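Local coordinates for transcriptional regulator (TetR/AcrR family) (PDB 5GP9), which probably represses fatty acid degradation genes by binding operator DNA as a dimer, with a long-chain fatty acyl effector probably releasing it, at residues Phe65-Ile69 with Met89-Gln93; Met155-Leu160 with Val183-Leu187. One frame throughout, in Å; residues are numbered along the deposited sequence.

Contact 1: Phe65-Ile69 with Met89-Gln93. With PLM (palmitic acid), chain E.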
ATOM      1  N   PHE A  65     -14.960  10.967  -7.389  1.00 38.78           N
ATOM      2  CA  PHE A  65     -14.998  10.154  -6.146  1.00 35.72           C
ATOM      3  C   PHE A  65     -14.980  11.026  -4.927  1.00 38.15           C
ATOM      4  O   PHE A  65     -15.835  10.873  -4.094  1.00 39.92           O
ATOM      5  CB  PHE A  65     -13.851   9.183  -6.188  1.00 35.28           C
ATOM      6  CG  PHE A  65     -13.633   8.402  -4.908  1.00 35.57           C
ATOM      7  CD1 PHE A  65     -14.625   7.585  -4.385  1.00 36.92           C
ATOM      8  CD2 PHE A  65     -12.448   8.536  -4.222  1.00 34.80           C
ATOM      9  CE1 PHE A  65     -14.387   6.891  -3.213  1.00 33.06           C
ATOM     10  CE2 PHE A  65     -12.167   7.783  -3.123  1.00 36.10           C
ATOM     11  CZ  PHE A  65     -13.137   6.949  -2.599  1.00 34.39           C
ATOM     12  N   VAL A  66     -14.015  11.949  -4.835  1.00 34.59           N
ATOM     13  CA  VAL A  66     -13.893  12.819  -3.690  1.00 40.32           C
ATOM     14  C   VAL A  66     -15.146  13.734  -3.587  1.00 41.62           C
ATOM     15  O   VAL A  66     -15.701  13.916  -2.485  1.00 39.71           O
ATOM     16  CB  VAL A  66     -12.536  13.604  -3.643  1.00 39.74           C
ATOM     17  CG1 VAL A  66     -11.346  12.647  -3.672  1.00 33.12           C
ATOM     18  CG2 VAL A  66     -12.419  14.620  -4.761  1.00 47.89           C
ATOM     19  N   ASP A  67     -15.608  14.263  -4.724  1.00 42.29           N
ATOM     20  CA  ASP A  67     -16.801  15.157  -4.762  1.00 44.86           C
ATOM     21  C   ASP A  67     -18.045  14.458  -4.268  1.00 40.50           C
ATOM     22  O   ASP A  67     -18.821  15.043  -3.499  1.00 44.14           O
ATOM     23  CB  ASP A  67     -17.072  15.688  -6.184  1.00 49.61           C
ATOM     24  CG  ASP A  67     -16.143  16.818  -6.583  1.00 56.05           C
ATOM     25  OD1 ASP A  67     -15.434  17.367  -5.718  1.00 64.20           O
ATOM     26  OD2 ASP A  67     -16.122  17.180  -7.777  1.00 69.04           O
ATOM     27  N   LYS A  68     -18.230  13.220  -4.698  1.00 37.32           N
ATOM     28  CA  LYS A  68     -19.339  12.387  -4.183  1.00 39.88           C
ATOM     29  C   LYS A  68     -19.255  12.100  -2.700  1.00 43.01           C
ATOM     30  O   LYS A  68     -20.300  12.045  -2.036  1.00 41.11           O
ATOM     31  CB  LYS A  68     -19.414  11.061  -4.888  1.00 41.57           C
ATOM     32  CG  LYS A  68     -20.004  11.188  -6.263  1.00 54.28           C
ATOM     33  CD  LYS A  68     -20.071   9.849  -6.966  1.00 59.35           C
ATOM     34  CE  LYS A  68     -20.725  10.031  -8.326  1.00 66.68           C
ATOM     35  NZ  LYS A  68     -20.412   8.914  -9.240  1.00 71.01           N
ATOM     36  N   ILE A  69     -18.044  11.877  -2.171  1.00 34.52           N
ATOM     37  CA  ILE A  69     -17.912  11.638  -0.753  1.00 34.76           C
ATOM     38  C   ILE A  69     -18.305  12.868  -0.014  1.00 37.35           C
ATOM     39  O   ILE A  69     -19.162  12.817   0.921  1.00 41.41           O
ATOM     40  CB  ILE A  69     -16.505  11.131  -0.347  1.00 36.46           C
ATOM     41  CG1 ILE A  69     -16.301   9.770  -0.947  1.00 33.26           C
ATOM     42  CG2 ILE A  69     -16.347  11.011   1.186  1.00 36.44           C
ATOM     43  CD1 ILE A  69     -14.873   9.227  -0.799  1.00 37.38           C
ATOM     44  N   MET A  89     -18.238   4.410   0.607  1.00 27.79           N
ATOM     45  CA  MET A  89     -18.011   4.900  -0.757  1.00 33.14           C
ATOM     46  C   MET A  89     -16.688   4.457  -1.372  1.00 30.33           C
ATOM     47  O   MET A  89     -16.637   4.170  -2.557  1.00 29.47           O
ATOM     48  CB  MET A  89     -18.099   6.425  -0.784  1.00 36.55           C
ATOM     49  CG  MET A  89     -19.509   6.958  -0.586  1.00 46.07           C
ATOM     50  SD  MET A  89     -20.537   6.659  -2.070  1.00 58.30           S
ATOM     51  CE  MET A  89     -19.505   7.321  -3.358  1.00 47.02           C
ATOM     52  N   HIS A  90     -15.607   4.347  -0.588  1.00 26.20           N
ATOM     53  CA  HIS A  90     -14.385   3.780  -1.103  1.00 26.27           C
ATOM     54  C   HIS A  90     -14.577   2.363  -1.618  1.00 25.92           C
ATOM     55  O   HIS A  90     -14.160   2.017  -2.726  1.00 28.26           O
ATOM     56  CB  HIS A  90     -13.281   3.897   0.006  1.00 26.34           C
ATOM     57  CG  HIS A  90     -11.880   3.527  -0.414  1.00 26.72           C
ATOM     58  ND1 HIS A  90     -10.777   4.271  -0.056  1.00 22.92           N
ATOM     59  CD2 HIS A  90     -11.398   2.518  -1.176  1.00 26.96           C
ATOM     60  CE1 HIS A  90      -9.687   3.685  -0.509  1.00 24.39           C
ATOM     61  NE2 HIS A  90     -10.030   2.637  -1.214  1.00 27.42           N
ATOM     62  N   PHE A  91     -15.230   1.525  -0.807  1.00 25.15           N
ATOM     63  CA  PHE A  91     -15.356   0.119  -1.087  1.00 21.14           C
ATOM     64  C   PHE A  91     -16.400  -0.005  -2.231  1.00 24.89           C
ATOM     65  O   PHE A  91     -16.209  -0.861  -3.141  1.00 25.52           O
ATOM     66  CB  PHE A  91     -15.803  -0.660   0.191  1.00 24.83           C
ATOM     67  CG  PHE A  91     -14.660  -0.967   1.167  1.00 22.67           C
ATOM     68  CD1 PHE A  91     -13.379  -0.434   0.988  1.00 23.24           C
ATOM     69  CD2 PHE A  91     -14.898  -1.686   2.266  1.00 24.96           C
ATOM     70  CE1 PHE A  91     -12.361  -0.705   1.895  1.00 20.99           C
ATOM     71  CE2 PHE A  91     -13.939  -1.945   3.201  1.00 22.80           C
ATOM     72  CZ  PHE A  91     -12.647  -1.433   3.033  1.00 21.86           C
ATOM     73  N   LYS A  92     -17.454   0.808  -2.138  1.00 26.53           N
ATOM     74  CA  LYS A  92     -18.548   0.750  -3.149  1.00 28.92           C
ATOM     75  C   LYS A  92     -18.038   1.026  -4.556  1.00 32.12           C
ATOM     76  O   LYS A  92     -18.363   0.317  -5.518  1.00 31.63           O
ATOM     77  CB  LYS A  92     -19.639   1.747  -2.749  1.00 35.99           C
ATOM     78  CG  LYS A  92     -20.842   1.923  -3.642  1.00 45.15           C
ATOM     79  CD  LYS A  92     -21.227   3.411  -3.738  1.00 54.69           C
ATOM     80  CE  LYS A  92     -22.044   3.761  -4.979  1.00 60.27           C
ATOM     81  NZ  LYS A  92     -21.530   3.166  -6.252  1.00 64.76           N
ATOM     82  N   GLN A  93     -17.268   2.081  -4.686  1.00 32.79           N
ATOM     83  CA  GLN A  93     -16.768   2.486  -6.001  1.00 33.83           C
ATOM     84  C   GLN A  93     -15.912   1.398  -6.647  1.00 30.37           C
ATOM     85  O   GLN A  93     -15.979   1.199  -7.838  1.00 33.34           O
ATOM     86  CB  GLN A  93     -16.050   3.833  -5.951  1.00 43.36           C
ATOM     87  CG  GLN A  93     -16.852   4.938  -5.275  1.00 50.32           C
ATOM     88  CD  GLN A  93     -17.655   5.824  -6.166  1.00 58.28           C
ATOM     89  OE1 GLN A  93     -17.150   6.799  -6.710  1.00 52.70           O
ATOM     90  NE2 GLN A  93     -18.954   5.543  -6.248  1.00 64.98           N
TER
HETATM   91  C1  PLM E 203       0.674   4.522  -1.269  1.00 61.38           C
HETATM   92  O1  PLM E 203      -0.237   4.086  -0.535  1.00 44.12           O
HETATM   93  O2  PLM E 203       1.845   4.393  -0.911  1.00 69.72           O
HETATM   94  C2  PLM E 203       0.387   5.218  -2.602  1.00 63.53           C
HETATM   95  C3  PLM E 203      -0.298   4.263  -3.606  1.00 68.60           C
HETATM   96  C4  PLM E 203      -0.425   4.757  -5.068  1.00 64.00           C
HETATM   97  C5  PLM E 203      -1.805   5.125  -5.692  1.00 56.38           C
HETATM   98  C6  PLM E 203      -3.040   4.642  -4.935  1.00 50.70           C
HETATM   99  C7  PLM E 203      -4.349   4.669  -5.707  1.00 44.32           C
HETATM  100  C8  PLM E 203      -5.395   4.013  -4.866  1.00 43.69           C
HETATM  101  C9  PLM E 203      -6.456   4.918  -4.331  1.00 45.47           C
HETATM  102  CA  PLM E 203      -7.772   4.330  -4.632  1.00 47.24           C
HETATM  103  CB  PLM E 203      -8.786   5.164  -3.875  1.00 47.20           C
HETATM  104  CC  PLM E 203     -10.168   4.633  -4.206  1.00 46.86           C
HETATM  105  CD  PLM E 203     -10.311   4.599  -5.732  1.00 56.32           C
HETATM  106  CE  PLM E 203     -11.551   5.201  -6.340  1.00 61.68           C
HETATM  107  CF  PLM E 203     -11.137   5.705  -7.722  1.00 56.31           C
HETATM  108  CG  PLM E 203     -12.371   6.142  -8.431  1.00 61.43           C
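Two helices of the effector-binding domain of a TetR-family repressor, 50-74 and 79-95, cross beside the tail of the bound palmitic acid. The short segments run in roughly opposite directions, at 134°, with axes 11.0 Å apart at closest approach, a spacing that leaves room for sizeable side chains between them. Met89 points across the gap: its CB lies 3.8 Å from Ile69 CG1, and its CE reaches back to 4.0 Å from Lys68 CB. One residue on is His90, toward whose face the edge of the Phe65 ring is turned, an offset edge-to-face pair with centroids 6.0 Å apart and planes at 90°. Both rings line the palmitic acid site, each laying a face against the chain; His90 NE2 is 3.6 Å from PLM CC, while His90 ND1 is taken up by a hydrogen bond with the hydroxyl of Tyr126 on helix 113-139. The CA-to-CB bond of Phe91 points away, and its ring packs on helices 149-169 and 180-189. Gln93, whose CA-to-CB bond points toward helix 50-74, ends the contact. There Gln93 OE1 sits at the edge of the Phe65 ring, 3.5 Å from Phe65 CD1.

Contact 2: Met155-Leu160 with Val183-Leu187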
ATOM      1  N   MET A 155      -3.160   5.866   8.657  1.00 24.46           N
ATOM      2  CA  MET A 155      -3.812   4.620   9.156  1.00 19.49           C
ATOM      3  C   MET A 155      -5.119   4.364   8.389  1.00 19.40           C
ATOM      4  O   MET A 155      -5.400   3.245   7.994  1.00 20.27           O
ATOM      5  CB  MET A 155      -4.080   4.759  10.661  1.00 20.66           C
ATOM      6  CG  MET A 155      -4.731   3.479  11.208  1.00 24.45           C
ATOM      7  SD  MET A 155      -5.217   3.391  12.950  1.00 35.77           S
ATOM      8  CE  MET A 155      -6.405   4.562  12.676  1.00 21.81           C
ATOM      9  N   ILE A 156      -5.978   5.348   8.205  1.00 20.63           N
ATOM     10  CA  ILE A 156      -7.222   5.108   7.512  1.00 21.00           C
ATOM     11  C   ILE A 156      -6.972   4.671   6.044  1.00 20.05           C
ATOM     12  O   ILE A 156      -7.517   3.682   5.512  1.00 20.72           O
ATOM     13  CB  ILE A 156      -8.121   6.362   7.556  1.00 19.77           C
ATOM     14  CG1 ILE A 156      -8.627   6.631   8.996  1.00 23.40           C
ATOM     15  CG2 ILE A 156      -9.339   6.169   6.636  1.00 20.33           C
ATOM     16  CD1 ILE A 156      -9.248   7.969   9.139  1.00 22.14           C
ATOM     17  N   PHE A 157      -6.198   5.482   5.321  1.00 19.64           N
ATOM     18  CA  PHE A 157      -5.931   5.209   3.951  1.00 20.23           C
ATOM     19  C   PHE A 157      -5.193   3.942   3.826  1.00 19.99           C
ATOM     20  O   PHE A 157      -5.523   3.105   2.932  1.00 19.64           O
ATOM     21  CB  PHE A 157      -5.162   6.325   3.256  1.00 20.67           C
ATOM     22  CG  PHE A 157      -4.899   5.988   1.839  1.00 21.26           C
ATOM     23  CD1 PHE A 157      -5.946   6.039   0.888  1.00 23.78           C
ATOM     24  CD2 PHE A 157      -3.667   5.445   1.458  1.00 24.23           C
ATOM     25  CE1 PHE A 157      -5.712   5.561  -0.406  1.00 23.32           C
ATOM     26  CE2 PHE A 157      -3.434   5.013   0.186  1.00 24.80           C
ATOM     27  CZ  PHE A 157      -4.452   5.057  -0.741  1.00 24.36           C
ATOM     28  N   GLY A 158      -4.132   3.743   4.674  1.00 19.62           N
ATOM     29  CA  GLY A 158      -3.336   2.567   4.479  1.00 18.02           C
ATOM     30  C   GLY A 158      -4.152   1.298   4.717  1.00 19.21           C
ATOM     31  O   GLY A 158      -3.975   0.284   4.069  1.00 19.36           O
ATOM     32  N   THR A 159      -5.035   1.402   5.693  1.00 18.17           N
ATOM     33  CA  THR A 159      -5.938   0.282   6.009  1.00 18.49           C
ATOM     34  C   THR A 159      -6.909  -0.018   4.885  1.00 18.03           C
ATOM     35  O   THR A 159      -7.045  -1.205   4.448  1.00 19.40           O
ATOM     36  CB  THR A 159      -6.664   0.486   7.381  1.00 16.71           C
ATOM     37  OG1 THR A 159      -5.700   0.474   8.410  1.00 19.26           O
ATOM     38  CG2 THR A 159      -7.550  -0.704   7.640  1.00 18.02           C
ATOM     39  N   LEU A 160      -7.638   0.972   4.455  1.00 18.59           N
ATOM     40  CA  LEU A 160      -8.638   0.762   3.361  1.00 20.39           C
ATOM     41  C   LEU A 160      -7.995   0.241   2.088  1.00 21.95           C
ATOM     42  O   LEU A 160      -8.408  -0.712   1.475  1.00 19.47           O
ATOM     43  CB  LEU A 160      -9.350   2.037   3.090  1.00 19.43           C
ATOM     44  CG  LEU A 160     -10.208   2.665   4.167  1.00 23.39           C
ATOM     45  CD1 LEU A 160     -10.901   3.956   3.733  1.00 25.60           C
ATOM     46  CD2 LEU A 160     -11.232   1.693   4.711  1.00 28.41           C
ATOM     47  N   VAL A 183     -14.574  -2.722   9.168  1.00 25.46           N
ATOM     48  CA  VAL A 183     -13.354  -1.841   8.989  1.00 23.40           C
ATOM     49  C   VAL A 183     -13.568  -0.535   9.715  1.00 25.49           C
ATOM     50  O   VAL A 183     -12.728  -0.092  10.430  1.00 22.07           O
ATOM     51  CB  VAL A 183     -13.035  -1.616   7.506  1.00 22.78           C
ATOM     52  CG1 VAL A 183     -12.019  -0.512   7.344  1.00 26.86           C
ATOM     53  CG2 VAL A 183     -12.564  -2.904   6.845  1.00 24.29           C
ATOM     54  N   HIS A 184     -14.763   0.034   9.538  1.00 22.86           N
ATOM     55  CA  HIS A 184     -15.178   1.201  10.232  1.00 25.55           C
ATOM     56  C   HIS A 184     -14.993   1.099  11.751  1.00 25.99           C
ATOM     57  O   HIS A 184     -14.410   2.022  12.370  1.00 22.07           O
ATOM     58  CB  HIS A 184     -16.685   1.452   9.882  1.00 27.82           C
ATOM     59  CG  HIS A 184     -17.302   2.555  10.646  1.00 33.49           C
ATOM     60  ND1 HIS A 184     -16.972   3.867  10.433  1.00 35.18           N
ATOM     61  CD2 HIS A 184     -18.222   2.544  11.633  1.00 33.10           C
ATOM     62  CE1 HIS A 184     -17.667   4.629  11.260  1.00 35.70           C
ATOM     63  NE2 HIS A 184     -18.428   3.848  11.992  1.00 38.16           N
ATOM     64  N   GLN A 185     -15.505  -0.026  12.340  1.00 24.29           N
ATOM     65  CA  GLN A 185     -15.440  -0.180  13.725  1.00 28.32           C
ATOM     66  C   GLN A 185     -14.014  -0.321  14.218  1.00 25.36           C
ATOM     67  O   GLN A 185     -13.646   0.195  15.258  1.00 27.47           O
ATOM     68  CB  GLN A 185     -16.201  -1.429  14.148  1.00 29.76           C
ATOM     69  CG  GLN A 185     -17.620  -1.567  13.670  1.00 43.61           C
ATOM     70  CD  GLN A 185     -18.663  -0.864  14.487  1.00 52.72           C
ATOM     71  OE1 GLN A 185     -18.507   0.285  14.947  1.00 54.44           O
ATOM     72  NE2 GLN A 185     -19.803  -1.542  14.607  1.00 60.16           N
ATOM     73  N   LEU A 186     -13.225  -1.043  13.453  1.00 21.44           N
ATOM     74  CA  LEU A 186     -11.868  -1.336  13.784  1.00 26.00           C
ATOM     75  C   LEU A 186     -11.010  -0.065  13.785  1.00 21.67           C
ATOM     76  O   LEU A 186     -10.190   0.129  14.705  1.00 22.35           O
ATOM     77  CB  LEU A 186     -11.308  -2.424  12.847  1.00 27.02           C
ATOM     78  CG  LEU A 186      -9.855  -2.857  13.036  1.00 27.16           C
ATOM     79  CD1 LEU A 186      -9.563  -3.474  14.384  1.00 27.06           C
ATOM     80  CD2 LEU A 186      -9.453  -3.849  11.912  1.00 31.92           C
ATOM     81  N   LEU A 187     -11.202   0.816  12.815  1.00 21.59           N
ATOM     82  CA  LEU A 187     -10.584   2.080  12.813  1.00 21.38           C
ATOM     83  C   LEU A 187     -10.943   2.965  14.006  1.00 24.54           C
ATOM     84  O   LEU A 187     -10.105   3.633  14.589  1.00 25.32           O
ATOM     85  CB  LEU A 187     -10.780   2.818  11.529  1.00 22.17           C
ATOM     86  CG  LEU A 187     -10.281   2.261  10.209  1.00 24.27           C
ATOM     87  CD1 LEU A 187     -10.796   2.982   8.964  1.00 25.37           C
ATOM     88  CD2 LEU A 187      -8.759   2.288  10.216  1.00 26.61           C
TER
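Met155 stretches its side chain, t at both chi1 and chi2, until its CE comes within 4.1 Å of Leu187 CD2. Leu187 is the knob of this interface: it buries more area than any other residue of the two segments, and its methyls meet side chains from successive turns of the facing helix. The segments run at 146°, with axes 11.2 Å apart at closest approach. Ile156 takes the next place, CG2 standing 4.2 Å from Leu187 CD1. Phe157 turns its back on this pairing, packs on helix 113-139 and touches a palmitic acid. The two helices, 149-169 and 180-189, are the last pair of the TetR-type ligand-binding domain, and in this family such a pair commonly forms the four-helix dimer interface with its mate. Consistent with this, Met155 packs on Thr159 of the second subunit, and Thr159 and Leu186 on Met155 of the second subunit. Thr159 also satisfies its hydroxyl within its own helix, OG1 donating to Met155 O at 2.8 Å, which leaves its carbon atoms to the apolar seam: CB lies 4.0 Å from Leu187 CD2. A turn beyond Ile156, Leu160 makes the tightest approach, its CD2 3.5 Å from Val183 CG1.

How the contacts relate
Contact 1 closes before contact 2 opens along the chain, and both belong to the all-helical C-terminal region, their centres about 15 Å apart. They share no helix, yet they touch: Leu160 of contact 2 fits against the ring atoms of His90 and Phe91, with His90 ND1 3.8 Å from Leu160 CD1 and Phe91 CZ 3.8 Å from Leu160 CD2, and Phe91 also packs on Val183. Helix 79-95 therefore lies between the helix that leads in from the DNA-binding domain, 50-74, and the dimer-forming pair 149-169 and 180-189. This direct packing links the palmitic acid site to both, a plausible route for effector-dependent change, as in other TetR-family repressors.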